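Local coordinates for protein imidazoleglycerol-phosphate dehydratase (Staphylococcus aureus subsp. aureus, PDB 2AE8) that catalyses the metal-dependent dehydration of imidazoleglycerol phosphate to imidazoleacetol phosphate, the sixth step of histidine biosynthesis, at residues T68-H73 against A196-L201; M121-D126 against I190-K195; L129-V134 against D179-G184. One frame throughout, in Å; residues are numbered along the deposited sequence.

Contact 1 of 3, residues T68-H73 against A196-L201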
loop_
_atom_site.group_PDB
_atom_site.type_symbol
_atom_site.label_atom_id
_atom_site.label_comp_id
_atom_site.label_asym_id
_atom_site.label_seq_id
_atom_site.Cartn_x
_atom_site.Cartn_y
_atom_site.Cartn_z
ATOM N N THR B 68 24.791 -42.013 15.014
ATOM C CA THR B 68 24.769 -42.653 16.331
ATOM C C THR B 68 23.391 -42.457 16.964
ATOM O O THR B 68 22.831 -43.387 17.552
ATOM C CB THR B 68 25.917 -42.128 17.240
ATOM O OG1 THR B 68 27.171 -42.504 16.652
ATOM C CG2 THR B 68 25.822 -42.695 18.664
ATOM N N LEU B 69 22.825 -41.259 16.804
ATOM C CA LEU B 69 21.466 -40.980 17.276
ATOM C C LEU B 69 20.419 -41.842 16.569
ATOM O O LEU B 69 19.501 -42.392 17.203
ATOM C CB LEU B 69 21.142 -39.482 17.095
ATOM C CG LEU B 69 21.697 -38.564 18.182
ATOM C CD1 LEU B 69 21.748 -37.135 17.671
ATOM C CD2 LEU B 69 20.854 -38.646 19.485
ATOM N N PHE B 70 20.562 -41.956 15.254
ATOM C CA PHE B 70 19.702 -42.809 14.443
ATOM C C PHE B 70 19.689 -44.241 15.001
ATOM O O PHE B 70 18.625 -44.836 15.215
ATOM C CB PHE B 70 20.175 -42.791 12.987
ATOM C CG PHE B 70 19.512 -43.823 12.109
ATOM C CD1 PHE B 70 18.302 -43.545 11.469
ATOM C CD2 PHE B 70 20.107 -45.074 11.910
ATOM C CE1 PHE B 70 17.680 -44.501 10.650
ATOM C CE2 PHE B 70 19.497 -46.040 11.106
ATOM C CZ PHE B 70 18.276 -45.759 10.476
ATOM N N THR B 71 20.873 -44.790 15.258
ATOM C CA THR B 71 20.932 -46.181 15.737
ATOM C C THR B 71 20.182 -46.357 17.032
ATOM O O THR B 71 19.359 -47.268 17.145
ATOM C CB THR B 71 22.374 -46.740 15.849
ATOM O OG1 THR B 71 23.129 -45.991 16.804
ATOM C CG2 THR B 71 23.049 -46.688 14.526
ATOM N N PHE B 72 20.411 -45.462 17.993
ATOM C CA PHE B 72 19.752 -45.554 19.299
ATOM C C PHE B 72 18.242 -45.404 19.205
ATOM O O PHE B 72 17.486 -46.151 19.843
ATOM C CB PHE B 72 20.319 -44.501 20.268
ATOM C CG PHE B 72 19.747 -44.585 21.655
ATOM C CD1 PHE B 72 20.391 -45.335 22.640
ATOM C CD2 PHE B 72 18.559 -43.926 21.985
ATOM C CE1 PHE B 72 19.861 -45.422 23.931
ATOM C CE2 PHE B 72 18.013 -44.014 23.268
ATOM C CZ PHE B 72 18.672 -44.760 24.246
ATOM N N HIS B 73 17.787 -44.428 18.423
ATOM C CA HIS B 73 16.350 -44.120 18.383
ATOM C C HIS B 73 15.518 -44.985 17.456
ATOM O O HIS B 73 14.311 -45.079 17.651
ATOM C CB HIS B 73 16.125 -42.631 18.089
ATOM C CG HIS B 73 16.545 -41.752 19.220
ATOM N ND1 HIS B 73 15.739 -41.519 20.308
ATOM C CD2 HIS B 73 17.709 -41.106 19.467
ATOM C CE1 HIS B 73 16.374 -40.741 21.167
ATOM N NE2 HIS B 73 17.571 -40.477 20.681
ATOM N N ALA B 196 13.439 -37.579 15.649
ATOM C CA ALA B 196 12.064 -37.839 15.259
ATOM C C ALA B 196 11.966 -38.825 14.099
ATOM O O ALA B 196 11.126 -39.704 14.133
ATOM C CB ALA B 196 11.341 -36.531 14.914
ATOM N N PHE B 197 12.784 -38.664 13.065
ATOM C CA PHE B 197 12.748 -39.599 11.948
ATOM C C PHE B 197 13.058 -41.033 12.410
ATOM O O PHE B 197 12.365 -41.973 12.031
ATOM C CB PHE B 197 13.751 -39.213 10.860
ATOM C CG PHE B 197 13.857 -40.248 9.753
ATOM C CD1 PHE B 197 12.908 -40.297 8.740
ATOM C CD2 PHE B 197 14.893 -41.199 9.759
ATOM C CE1 PHE B 197 12.986 -41.250 7.725
ATOM C CE2 PHE B 197 14.973 -42.164 8.760
ATOM C CZ PHE B 197 14.022 -42.188 7.732
ATOM N N SER B 198 14.118 -41.180 13.210
ATOM C CA SER B 198 14.572 -42.490 13.700
ATOM C C SER B 198 13.467 -43.165 14.496
ATOM O O SER B 198 13.192 -44.340 14.301
ATOM C CB SER B 198 15.768 -42.328 14.623
ATOM O OG SER B 198 16.797 -41.631 13.979
ATOM N N ARG B 199 12.855 -42.417 15.406
ATOM C CA ARG B 199 11.823 -42.959 16.255
ATOM C C ARG B 199 10.600 -43.339 15.447
ATOM O O ARG B 199 10.056 -44.415 15.636
ATOM C CB ARG B 199 11.448 -41.988 17.364
ATOM C CG ARG B 199 12.500 -41.865 18.444
ATOM C CD ARG B 199 11.837 -41.716 19.792
ATOM N NE ARG B 199 12.651 -42.364 20.819
ATOM C CZ ARG B 199 12.169 -43.021 21.869
ATOM N NH1 ARG B 199 10.857 -43.136 22.076
ATOM N NH2 ARG B 199 13.014 -43.555 22.723
ATOM N N ALA B 200 10.176 -42.455 14.545
ATOM C CA ALA B 200 9.035 -42.725 13.663
ATOM C C ALA B 200 9.289 -43.964 12.807
ATOM O O ALA B 200 8.387 -44.795 12.627
ATOM C CB ALA B 200 8.751 -41.513 12.751
ATOM N N LEU B 201 10.491 -44.059 12.246
ATOM C CA LEU B 201 10.890 -45.237 11.477
ATOM C C LEU B 201 10.844 -46.490 12.347
ATOM O O LEU B 201 10.216 -47.469 11.969
ATOM C CB LEU B 201 12.285 -45.072 10.854
ATOM C CG LEU B 201 12.790 -46.286 10.050
ATOM C CD1 LEU B 201 11.937 -46.566 8.822
ATOM C CD2 LEU B 201 14.253 -46.133 9.672
#
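Ser-198 lays its CB against CB of His-73, 3.5 Å away, between two helix segments that run in nearly the same direction, their axes coming within 8.2 Å at a crossing angle of -29°. A small residue suits this place because Phe-70 and His-73, one turn apart, flank it; its OG lies near CA of Phe-70 and is hydrogen-bonded to the carbonyl of Phe-194. On one flank, CG of His-73 sits anti to its own carbonyl carbon (chi1 -69°), sending the ring toward the other helix, and the ring's rotation turns ND1 to Arg-199. There NE of Arg-199 donates to ND1 of His-73 over 3.2 Å, with the bond in the ring plane and 162° at the hydrogen. The bond selects the ring nitrogen ND1 as acceptor, while CG of Arg-199 packs on CB of His-73. Tyr-118 of a neighbouring subunit packs against both residues. On the other flank, the Phe-70 ring presents CE1 to CE2 of Phe-197, edge to edge at 4.0 Å, and to CD2 of Leu-201 at 3.9 Å, filling the buried side with hydrocarbon. Helices 61-74 and 186-205 pack side by side here in the helical layer of the beta-alpha-beta sandwich, a fold built by duplication of a half-domain.

Contact 2 of 3, residues M121-D126 against I190-K195. With MG (magnesium ion), chain L.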
loop_
_atom_site.group_PDB
_atom_site.type_symbol
_atom_site.label_atom_id
_atom_site.label_comp_id
_atom_site.label_asym_id
_atom_site.label_seq_id
_atom_site.Cartn_x
_atom_site.Cartn_y
_atom_site.Cartn_z
HETATM N N MSE B 121 6.454 -39.088 15.085
HETATM C CA MSE B 121 7.131 -38.657 16.308
HETATM C C MSE B 121 7.325 -37.130 16.376
HETATM O O MSE B 121 7.771 -36.513 15.414
HETATM C CB MSE B 121 8.490 -39.345 16.435
HETATM C CG MSE B 121 9.177 -39.089 17.760
HETATM SE SE MSE B 121 8.284 -40.147 19.163
HETATM C CE MSE B 121 8.948 -39.285 20.677
ATOM N N TYR B 122 6.994 -36.551 17.524
ATOM C CA TYR B 122 7.343 -35.172 17.829
ATOM C C TYR B 122 8.554 -35.207 18.755
ATOM O O TYR B 122 8.575 -35.973 19.741
ATOM C CB TYR B 122 6.176 -34.463 18.523
ATOM C CG TYR B 122 5.101 -33.932 17.599
ATOM C CD1 TYR B 122 4.055 -34.744 17.168
ATOM C CD2 TYR B 122 5.116 -32.608 17.182
ATOM C CE1 TYR B 122 3.056 -34.253 16.330
ATOM C CE2 TYR B 122 4.119 -32.109 16.356
ATOM C CZ TYR B 122 3.098 -32.931 15.937
ATOM O OH TYR B 122 2.123 -32.419 15.120
ATOM N N ILE B 123 9.574 -34.421 18.431
ATOM C CA ILE B 123 10.718 -34.273 19.328
ATOM C C ILE B 123 11.016 -32.789 19.595
ATOM O O ILE B 123 11.274 -32.035 18.646
ATOM C CB ILE B 123 12.001 -34.923 18.761
ATOM C CG1 ILE B 123 11.854 -36.451 18.629
ATOM C CG2 ILE B 123 13.251 -34.520 19.624
ATOM C CD1 ILE B 123 11.933 -37.194 19.939
ATOM N N PRO B 124 11.020 -32.388 20.879
ATOM C CA PRO B 124 11.448 -31.060 21.251
ATOM C C PRO B 124 12.949 -31.067 21.578
ATOM O O PRO B 124 13.483 -32.075 22.092
ATOM C CB PRO B 124 10.628 -30.796 22.503
ATOM C CG PRO B 124 10.570 -32.202 23.183
ATOM C CD PRO B 124 10.637 -33.196 22.062
HETATM N N MSE B 125 13.630 -29.984 21.232
HETATM C CA MSE B 125 15.023 -29.796 21.603
HETATM C C MSE B 125 15.162 -28.345 22.020
HETATM O O MSE B 125 15.398 -27.483 21.182
HETATM C CB MSE B 125 15.968 -30.097 20.431
HETATM C CG MSE B 125 16.145 -31.558 20.087
HETATM SE SE MSE B 125 17.118 -32.567 21.490
HETATM C CE MSE B 125 18.634 -31.363 21.734
ATOM N N ASP B 126 15.021 -28.089 23.317
ATOM C CA ASP B 126 14.864 -26.743 23.842
ATOM C C ASP B 126 13.847 -25.964 22.988
ATOM O O ASP B 126 12.677 -26.350 22.950
ATOM C CB ASP B 126 16.225 -26.026 23.984
ATOM C CG ASP B 126 17.088 -26.625 25.114
ATOM O OD1 ASP B 126 16.519 -27.258 26.025
ATOM O OD2 ASP B 126 18.327 -26.479 25.086
ATOM N N ILE B 190 18.581 -29.863 13.587
ATOM C CA ILE B 190 18.994 -31.088 12.940
ATOM C C ILE B 190 18.826 -32.300 13.869
ATOM O O ILE B 190 18.347 -33.354 13.451
ATOM C CB ILE B 190 20.451 -30.963 12.472
ATOM C CG1 ILE B 190 20.552 -29.812 11.449
ATOM C CG2 ILE B 190 20.913 -32.278 11.848
ATOM C CD1 ILE B 190 21.982 -29.333 11.184
ATOM N N GLU B 191 19.225 -32.144 15.123
ATOM C CA GLU B 191 19.109 -33.234 16.089
ATOM C C GLU B 191 17.663 -33.661 16.314
ATOM O O GLU B 191 17.364 -34.855 16.297
ATOM C CB GLU B 191 19.809 -32.882 17.404
ATOM C CG GLU B 191 19.723 -33.974 18.445
ATOM C CD GLU B 191 20.858 -33.925 19.457
ATOM O OE1 GLU B 191 21.745 -33.047 19.359
ATOM O OE2 GLU B 191 20.860 -34.776 20.361
ATOM N N ALA B 192 16.757 -32.707 16.533
ATOM C CA ALA B 192 15.328 -33.035 16.657
ATOM C C ALA B 192 14.813 -33.801 15.434
ATOM O O ALA B 192 14.058 -34.771 15.567
ATOM C CB ALA B 192 14.481 -31.756 16.898
ATOM N N ILE B 193 15.221 -33.372 14.239
ATOM C CA ILE B 193 14.811 -34.051 12.997
ATOM C C ILE B 193 15.347 -35.508 12.927
ATOM O O ILE B 193 14.603 -36.436 12.607
ATOM C CB ILE B 193 15.263 -33.270 11.747
ATOM C CG1 ILE B 193 14.477 -31.941 11.611
ATOM C CG2 ILE B 193 15.124 -34.134 10.462
ATOM C CD1 ILE B 193 15.097 -30.999 10.588
ATOM N N PHE B 194 16.633 -35.696 13.216
ATOM C CA PHE B 194 17.202 -37.051 13.267
ATOM C C PHE B 194 16.540 -37.921 14.326
ATOM O O PHE B 194 16.217 -39.074 14.050
ATOM C CB PHE B 194 18.718 -37.026 13.475
ATOM C CG PHE B 194 19.498 -36.989 12.205
ATOM C CD1 PHE B 194 19.837 -38.177 11.551
ATOM C CD2 PHE B 194 19.897 -35.771 11.652
ATOM C CE1 PHE B 194 20.568 -38.160 10.363
ATOM C CE2 PHE B 194 20.641 -35.728 10.445
ATOM C CZ PHE B 194 20.980 -36.936 9.795
ATOM N N LYS B 195 16.314 -37.378 15.517
ATOM C CA LYS B 195 15.631 -38.124 16.569
ATOM C C LYS B 195 14.210 -38.531 16.164
ATOM O O LYS B 195 13.814 -39.689 16.313
ATOM C CB LYS B 195 15.612 -37.360 17.903
ATOM C CG LYS B 195 16.992 -37.248 18.628
ATOM C CD LYS B 195 16.894 -36.552 20.019
ATOM C CE LYS B 195 15.893 -37.257 20.975
ATOM N NZ LYS B 195 16.002 -36.747 22.393
HETATM MG MG MG L . 23.815 -33.177 19.757
HETATM O O HOH W 1 14.592 -34.518 22.962
#
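Lys-195 crosses Ile-123 at about a right angle. Its CB starts the contact, 3.9 Å from CG1 of Ile-123, and CG carries the chain onward. CD then comes within 4.2 Å of CG2 of Ile-123, and also approaches the selenium of Met-125, a selenomethionine. A bend at chi3 (57°) keeps CE against Ile-123, near both CG2 and CD1, and the chain ends with NZ near the carbonyl of Pro-124, a water between them. NZ donates to this water at 2.7 Å, and the water donates in turn to the carbonyl O of Pro-124; NZ is also hydrogen-bonded to Tyr-118 OH of a neighbouring subunit. A long lysine therefore suits a buried site, its methylenes serving as packing surface while its ammonium group finds polar partners at the tip.

Residues 121-125 are the end of strand 118-125, outermost in its four-stranded sheet within this chain, and 190-195 is part of helix 186-205, which packs on that sheet in the beta-alpha-beta sandwich of this dehydratase. The axes of the two segments make 153°, nearly antiparallel. Ala-192 faces the strand where the backbones come nearest. Its short CB allows a close approach, meeting CG of Met-125 at 3.6 Å and the carbonyl O of Ile-123, whose CG2 packs nearby.

Beyond CG, Met-125 brings its CE to CD of Glu-191, 4.1 Å away. Glu-191 itself has CG anti to its backbone N (chi1 -180°) and an extended chain, reaching away from the helix to bind magnesium through OE1 at 2.1 Å. His-187 of the same chain and His-92 of a further subunit also bind this ion, placing the metal at a subunit boundary.

Contact 3 of 3, residues L129-V134 against D179-G184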
loop_
_atom_site.group_PDB
_atom_site.type_symbol
_atom_site.label_atom_id
_atom_site.label_comp_id
_atom_site.label_asym_id
_atom_site.label_seq_id
_atom_site.Cartn_x
_atom_site.Cartn_y
_atom_site.Cartn_z
ATOM N N LEU B 129 11.061 -27.652 17.867
ATOM C CA LEU B 129 10.130 -28.777 17.857
ATOM C C LEU B 129 10.070 -29.331 16.433
ATOM O O LEU B 129 9.836 -28.570 15.490
ATOM C CB LEU B 129 8.733 -28.348 18.326
ATOM C CG LEU B 129 7.642 -29.431 18.322
ATOM C CD1 LEU B 129 7.897 -30.511 19.397
ATOM C CD2 LEU B 129 6.290 -28.791 18.529
ATOM N N ALA B 130 10.324 -30.630 16.270
ATOM C CA ALA B 130 10.166 -31.260 14.971
ATOM C C ALA B 130 9.126 -32.366 14.993
ATOM O O ALA B 130 8.942 -33.050 16.024
ATOM C CB ALA B 130 11.500 -31.785 14.446
ATOM N N ARG B 131 8.445 -32.530 13.860
ATOM C CA ARG B 131 7.544 -33.659 13.649
ATOM C C ARG B 131 7.997 -34.412 12.415
ATOM O O ARG B 131 8.238 -33.813 11.364
ATOM C CB ARG B 131 6.087 -33.223 13.458
ATOM C CG ARG B 131 5.151 -34.377 13.054
ATOM C CD ARG B 131 3.761 -33.902 12.663
ATOM N NE ARG B 131 3.796 -33.087 11.449
ATOM C CZ ARG B 131 3.292 -31.859 11.362
ATOM N NH1 ARG B 131 2.702 -31.305 12.420
ATOM N NH2 ARG B 131 3.376 -31.193 10.213
ATOM N N VAL B 132 8.089 -35.732 12.534
ATOM C CA VAL B 132 8.353 -36.569 11.361
ATOM C C VAL B 132 7.298 -37.658 11.281
ATOM O O VAL B 132 6.979 -38.299 12.289
ATOM C CB VAL B 132 9.764 -37.147 11.355
ATOM C CG1 VAL B 132 9.955 -38.053 10.141
ATOM C CG2 VAL B 132 10.805 -35.994 11.345
ATOM N N VAL B 133 6.765 -37.837 10.077
ATOM C CA VAL B 133 5.732 -38.822 9.773
ATOM C C VAL B 133 6.327 -39.751 8.730
ATOM O O VAL B 133 6.754 -39.290 7.677
ATOM C CB VAL B 133 4.444 -38.149 9.176
ATOM C CG1 VAL B 133 3.433 -39.204 8.741
ATOM C CG2 VAL B 133 3.808 -37.180 10.195
ATOM N N VAL B 134 6.380 -41.051 9.023
ATOM C CA VAL B 134 6.797 -42.020 7.991
ATOM C C VAL B 134 5.761 -43.091 7.699
ATOM O O VAL B 134 5.046 -43.556 8.594
ATOM C CB VAL B 134 8.270 -42.609 8.135
ATOM C CG1 VAL B 134 9.130 -41.914 9.178
ATOM C CG2 VAL B 134 8.321 -44.162 8.207
ATOM N N ASP B 179 8.876 -31.931 9.245
ATOM C CA ASP B 179 8.410 -30.567 9.512
ATOM C C ASP B 179 9.116 -30.007 10.745
ATOM O O ASP B 179 9.040 -30.592 11.829
ATOM C CB ASP B 179 6.893 -30.550 9.775
ATOM C CG ASP B 179 6.061 -30.591 8.493
ATOM O OD1 ASP B 179 6.044 -29.563 7.780
ATOM O OD2 ASP B 179 5.387 -31.623 8.205
ATOM N N LEU B 180 9.789 -28.875 10.578
ATOM C CA LEU B 180 10.321 -28.140 11.700
ATOM C C LEU B 180 9.222 -27.197 12.121
ATOM O O LEU B 180 8.965 -26.206 11.434
ATOM C CB LEU B 180 11.527 -27.312 11.259
ATOM C CG LEU B 180 12.856 -27.370 12.007
ATOM C CD1 LEU B 180 13.653 -26.075 11.732
ATOM C CD2 LEU B 180 12.735 -27.665 13.490
ATOM N N ILE B 181 8.562 -27.485 13.236
ATOM C CA ILE B 181 7.432 -26.657 13.674
ATOM C C ILE B 181 7.924 -25.309 14.200
ATOM O O ILE B 181 7.323 -24.278 13.927
ATOM C CB ILE B 181 6.544 -27.386 14.700
ATOM C CG1 ILE B 181 5.890 -28.599 14.009
ATOM C CG2 ILE B 181 5.495 -26.422 15.286
ATOM C CD1 ILE B 181 5.559 -29.679 14.942
ATOM N N ARG B 182 9.031 -25.334 14.938
ATOM C CA ARG B 182 9.745 -24.124 15.334
ATOM C C ARG B 182 11.215 -24.474 15.547
ATOM O O ARG B 182 11.543 -25.629 15.802
ATOM C CB ARG B 182 9.122 -23.460 16.572
ATOM C CG ARG B 182 9.026 -24.337 17.829
ATOM C CD ARG B 182 8.390 -23.539 18.998
ATOM N NE ARG B 182 7.036 -23.139 18.612
ATOM C CZ ARG B 182 5.942 -23.840 18.873
ATOM N NH1 ARG B 182 6.005 -24.961 19.596
ATOM N NH2 ARG B 182 4.779 -23.399 18.424
ATOM N N GLY B 183 12.101 -23.497 15.395
ATOM C CA GLY B 183 13.517 -23.744 15.573
ATOM C C GLY B 183 14.172 -22.573 16.258
ATOM O O GLY B 183 13.522 -21.818 16.985
ATOM N N GLY B 184 15.462 -22.405 16.003
ATOM C CA GLY B 184 16.237 -21.337 16.629
ATOM C C GLY B 184 17.715 -21.678 16.615
ATOM O O GLY B 184 18.519 -20.895 16.130
HETATM O O HOH W 2 5.496 -33.974 9.373
#
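Arg-131 and Asp-179 form a salt bridge, NH2 of the arginine meeting OD2 of the aspartate at 2.9 Å. Their side chains run side by side, but the guanidinium and carboxylate planes stand 66° apart, and the hydrogen bond within the bridge is weak. A water links the pair a second time: it accepts from NE of Arg-131 in the guanidinium plane and lies 2.6 Å from OD2 of Asp-179, to which it can donate. Both charges also have partners beyond the bridge: NH1 of Arg-131 bonds Tyr-122 OH, and OD1 of Asp-179 makes a salt bridge to Arg-182 of a neighbouring subunit, an arrangement that would probably stabilise the ionised carboxylate.

Beneath these groups the backbones pair antiparallel. N of Arg-131 donates to O of Asp-179 at 2.9 Å, and the return bond runs from Asp-179 N to Arg-131 O. Farther on, O of Leu-129 receives N of Ile-181 at 2.8 Å and, weakly, N of Arg-182, while Leu-129 N donates to Arg-182 O.

Because the chain turns at Ile-181, that side chain lies alongside Leu-129, CD1 to CD2 at 3.8 Å; its CD1 also touches CB of Arg-131, so a branched aliphatic residue fills the ground between leucine and arginine. On the face of Ala-130 and Leu-180, the small alanine leaves room for Ala-192 of helix 186-205. Two residues opposing Leu-129 make this a classic beta bulge between neighbouring strands of the sheet.

Overall arrangement
The three contacts run from the helical layer to the sheet beneath it. Helix 186-205 serves contacts 1 and 2 at successive turns, their centres about 10 Å apart, and CE1 of His-73 meets CE of Lys-195 at 3.5 Å where they join. Contacts 2 and 3, centres about 7 Å apart, share a sheet: Ile-123 N lies 2.8 Å from Ala-130 O, a probable hydrogen bond. Contact 3 also backs contact 1, since Val-132 and Val-134 pack on Ala-196, Phe-197 and Ala-200. Contact 2 supplies a magnesium ligand; the side chain of Leu-69 in contact 1 is about 5 Å from a magnesium ion, whereas the side chain of Leu-180 in contact 3 is about 13 Å from one.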